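Local coordinates for protein anophensin (Anopheles stephensi, PDB 6XMB) that blocks host contact-pathway coagulation by preventing reciprocal activation of factor XII and prekallikrein, and weakly inhibits the alternative complement pathway, at residues Gly35-Asn38 and Gln39-Pro43. Sequence-based numbering, arbitrary orientation.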
ATOM      1  N   GLY A  35      -0.070 -13.820   3.046  1.00 39.11           N
ATOM      2  CA  GLY A  35       0.997 -14.576   2.407  1.00 38.92           C
ATOM      3  C   GLY A  35       2.144 -14.884   3.363  1.00 38.46           C
ATOM      4  O   GLY A  35       2.581 -16.022   3.486  1.00 40.83           O
ATOM      5  N   VAL A  36       2.618 -13.861   4.067  1.00 35.48           N
ATOM      6  CA  VAL A  36       3.723 -14.078   5.002  1.00 38.46           C
ATOM      7  C   VAL A  36       3.318 -15.072   6.077  1.00 40.88           C
ATOM      8  O   VAL A  36       4.049 -16.024   6.369  1.00 39.19           O
ATOM      9  CB  VAL A  36       4.187 -12.725   5.579  1.00 36.83           C
ATOM     10  CG1 VAL A  36       5.079 -12.904   6.798  1.00 39.62           C
ATOM     11  CG2 VAL A  36       4.931 -11.970   4.507  1.00 34.50           C
ATOM     12  N   GLN A  37       2.114 -14.925   6.639  1.00 41.54           N
ATOM     13  CA  GLN A  37       1.668 -15.846   7.687  1.00 42.25           C
ATOM     14  C   GLN A  37       1.605 -17.293   7.199  1.00 43.02           C
ATOM     15  O   GLN A  37       2.023 -18.222   7.907  1.00 44.24           O
ATOM     16  CB  GLN A  37       0.303 -15.406   8.221  1.00 44.91           C
ATOM     17  CG  GLN A  37       0.332 -14.047   8.914  1.00 49.59           C
ATOM     18  CD  GLN A  37      -1.038 -13.592   9.435  1.00 52.03           C
ATOM     19  OE1 GLN A  37      -2.032 -14.305   9.324  1.00 55.51           O
ATOM     20  NE2 GLN A  37      -1.076 -12.401  10.018  1.00 51.41           N
ATOM     21  N   ASN A  38       1.076 -17.507   5.994  1.00 40.96           N
ATOM     22  CA  ASN A  38       0.766 -18.863   5.559  1.00 41.01           C
ATOM     23  C   ASN A  38       1.982 -19.586   4.999  1.00 40.69           C
ATOM     24  O   ASN A  38       2.213 -20.751   5.334  1.00 44.26           O
ATOM     25  CB  ASN A  38      -0.353 -18.832   4.524  1.00 42.16           C
ATOM     26  CG  ASN A  38      -1.687 -18.407   5.125  1.00 44.97           C
ATOM     27  OD1 ASN A  38      -1.919 -18.572   6.318  1.00 46.98           O
ATOM     28  ND2 ASN A  38      -2.553 -17.845   4.303  1.00 43.17           N
ATOM     29  N   GLN A  39       2.748 -18.935   4.117  1.00 44.97           N
ATOM     30  CA  GLN A  39       3.884 -19.580   3.461  1.00 44.14           C
ATOM     31  C   GLN A  39       5.170 -19.505   4.263  1.00 44.81           C
ATOM     32  O   GLN A  39       6.120 -20.225   3.947  1.00 46.39           O
ATOM     33  CB  GLN A  39       4.149 -18.957   2.096  1.00 41.99           C
ATOM     34  CG  GLN A  39       2.915 -18.706   1.285  1.00 41.80           C
ATOM     35  CD  GLN A  39       2.292 -19.980   0.802  1.00 47.30           C
ATOM     36  OE1 GLN A  39       2.984 -20.878   0.321  1.00 51.66           O
ATOM     37  NE2 GLN A  39       0.976 -20.087   0.948  1.00 52.79           N
ATOM     38  N   LEU A  40       5.246 -18.654   5.279  1.00 40.35           N
ATOM     39  CA  LEU A  40       6.542 -18.406   5.884  1.00 42.19           C
ATOM     40  C   LEU A  40       6.492 -18.562   7.392  1.00 44.55           C
ATOM     41  O   LEU A  40       7.212 -19.390   7.952  1.00 47.25           O
ATOM     42  CB  LEU A  40       7.040 -17.009   5.506  1.00 38.42           C
ATOM     43  CG  LEU A  40       8.430 -16.638   6.012  1.00 42.01           C
ATOM     44  CD1 LEU A  40       9.455 -17.560   5.404  1.00 40.74           C
ATOM     45  CD2 LEU A  40       8.775 -15.195   5.673  1.00 40.57           C
ATOM     46  N   ARG A  41       5.657 -17.768   8.061  1.00 40.58           N
ATOM     47  CA  ARG A  41       5.612 -17.816   9.517  1.00 43.96           C
ATOM     48  C   ARG A  41       5.215 -19.202  10.001  1.00 46.35           C
ATOM     49  O   ARG A  41       5.914 -19.816  10.815  1.00 49.89           O
ATOM     50  CB  ARG A  41       4.645 -16.758  10.046  1.00 45.41           C
ATOM     51  CG  ARG A  41       4.525 -16.716  11.568  1.00 49.15           C
ATOM     52  CD  ARG A  41       3.272 -15.942  11.991  1.00 50.47           C
ATOM     53  NE  ARG A  41       2.063 -16.734  11.772  1.00 52.49           N
ATOM     54  CZ  ARG A  41       0.823 -16.251  11.824  1.00 53.44           C
ATOM     55  NH1 ARG A  41       0.618 -14.969  12.079  1.00 53.01           N
ATOM     56  NH2 ARG A  41      -0.216 -17.050  11.612  1.00 54.37           N
ATOM     57  N   ASN A  42       4.111 -19.732   9.486  1.00 44.80           N
ATOM     58  CA  ASN A  42       3.587 -20.979  10.040  1.00 47.64           C
ATOM     59  C   ASN A  42       4.528 -22.150   9.843  1.00 48.01           C
ATOM     60  O   ASN A  42       4.854 -22.819  10.844  1.00 49.68           O
ATOM     61  CB  ASN A  42       2.202 -21.268   9.457  1.00 45.98           C
ATOM     62  CG  ASN A  42       1.135 -20.376  10.037  1.00 49.59           C
ATOM     63  OD1 ASN A  42       1.222 -19.941  11.189  1.00 53.38           O
ATOM     64  ND2 ASN A  42       0.108 -20.102   9.245  1.00 48.58           N
ATOM     65  N   PRO A  43       5.026 -22.457   8.642  1.00 47.98           N
ATOM     66  CA  PRO A  43       5.984 -23.567   8.536  1.00 47.71           C
ATOM     67  C   PRO A  43       7.247 -23.358   9.357  1.00 50.78           C
ATOM     68  O   PRO A  43       7.804 -24.334   9.865  1.00 51.72           O
ATOM     69  CB  PRO A  43       6.277 -23.641   7.034  1.00 43.61           C
ATOM     70  CG  PRO A  43       5.873 -22.316   6.497  1.00 44.08           C
ATOM     71  CD  PRO A  43       4.724 -21.874   7.320  1.00 44.32           C
TER
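With CG placed opposite its carbonyl carbon and an extended chain beyond, Gln-37 runs alongside Arg-41, whose own chain leaves opposite the backbone N and then bends at chi3 (75°), which lays a face of the guanidinium against the Gln-37 chain. The amide and guanidinium planes are only 19° apart, but it is CG of Gln-37 that lies over a guanidinium face, near its rim, 3.3 Å from Arg-41 NH1. The edge of the same guanidinium is directed at Asn-42 OD1, which lies in its plane and accepts from Arg-41 NH2 at 3.3 Å, with a weaker bond from NE. Contact over a face and bonding at an edge together probably limit the rotation of the group.

The backbone beneath widens from four-residue to five-residue bonds. Gln-39 N still bonds Gly-35 O at 3.0 Å, the ordinary four-residue step. Val-36 O, however, receives Arg-41 N at 2.9 Å and nearly straight (171°), while its bond from Leu-40 N is weak. Asn-42 N likewise reaches back five residues, to Gln-37 O at 3.0 Å. Pro-43 has no N-H to give, and its CD lies 3.4 Å from Asn-38 O.

On the buried side, Val-36 and Leu-40 pack against helix 92-116 and against Ile-18 and Phe-15 of the second subunit. The consecutive five-residue bonds define a pi-bulge, here next to the kink at Pro-43 in the long helix 6-49 of this all-helical Aegyptin C-terminal domain.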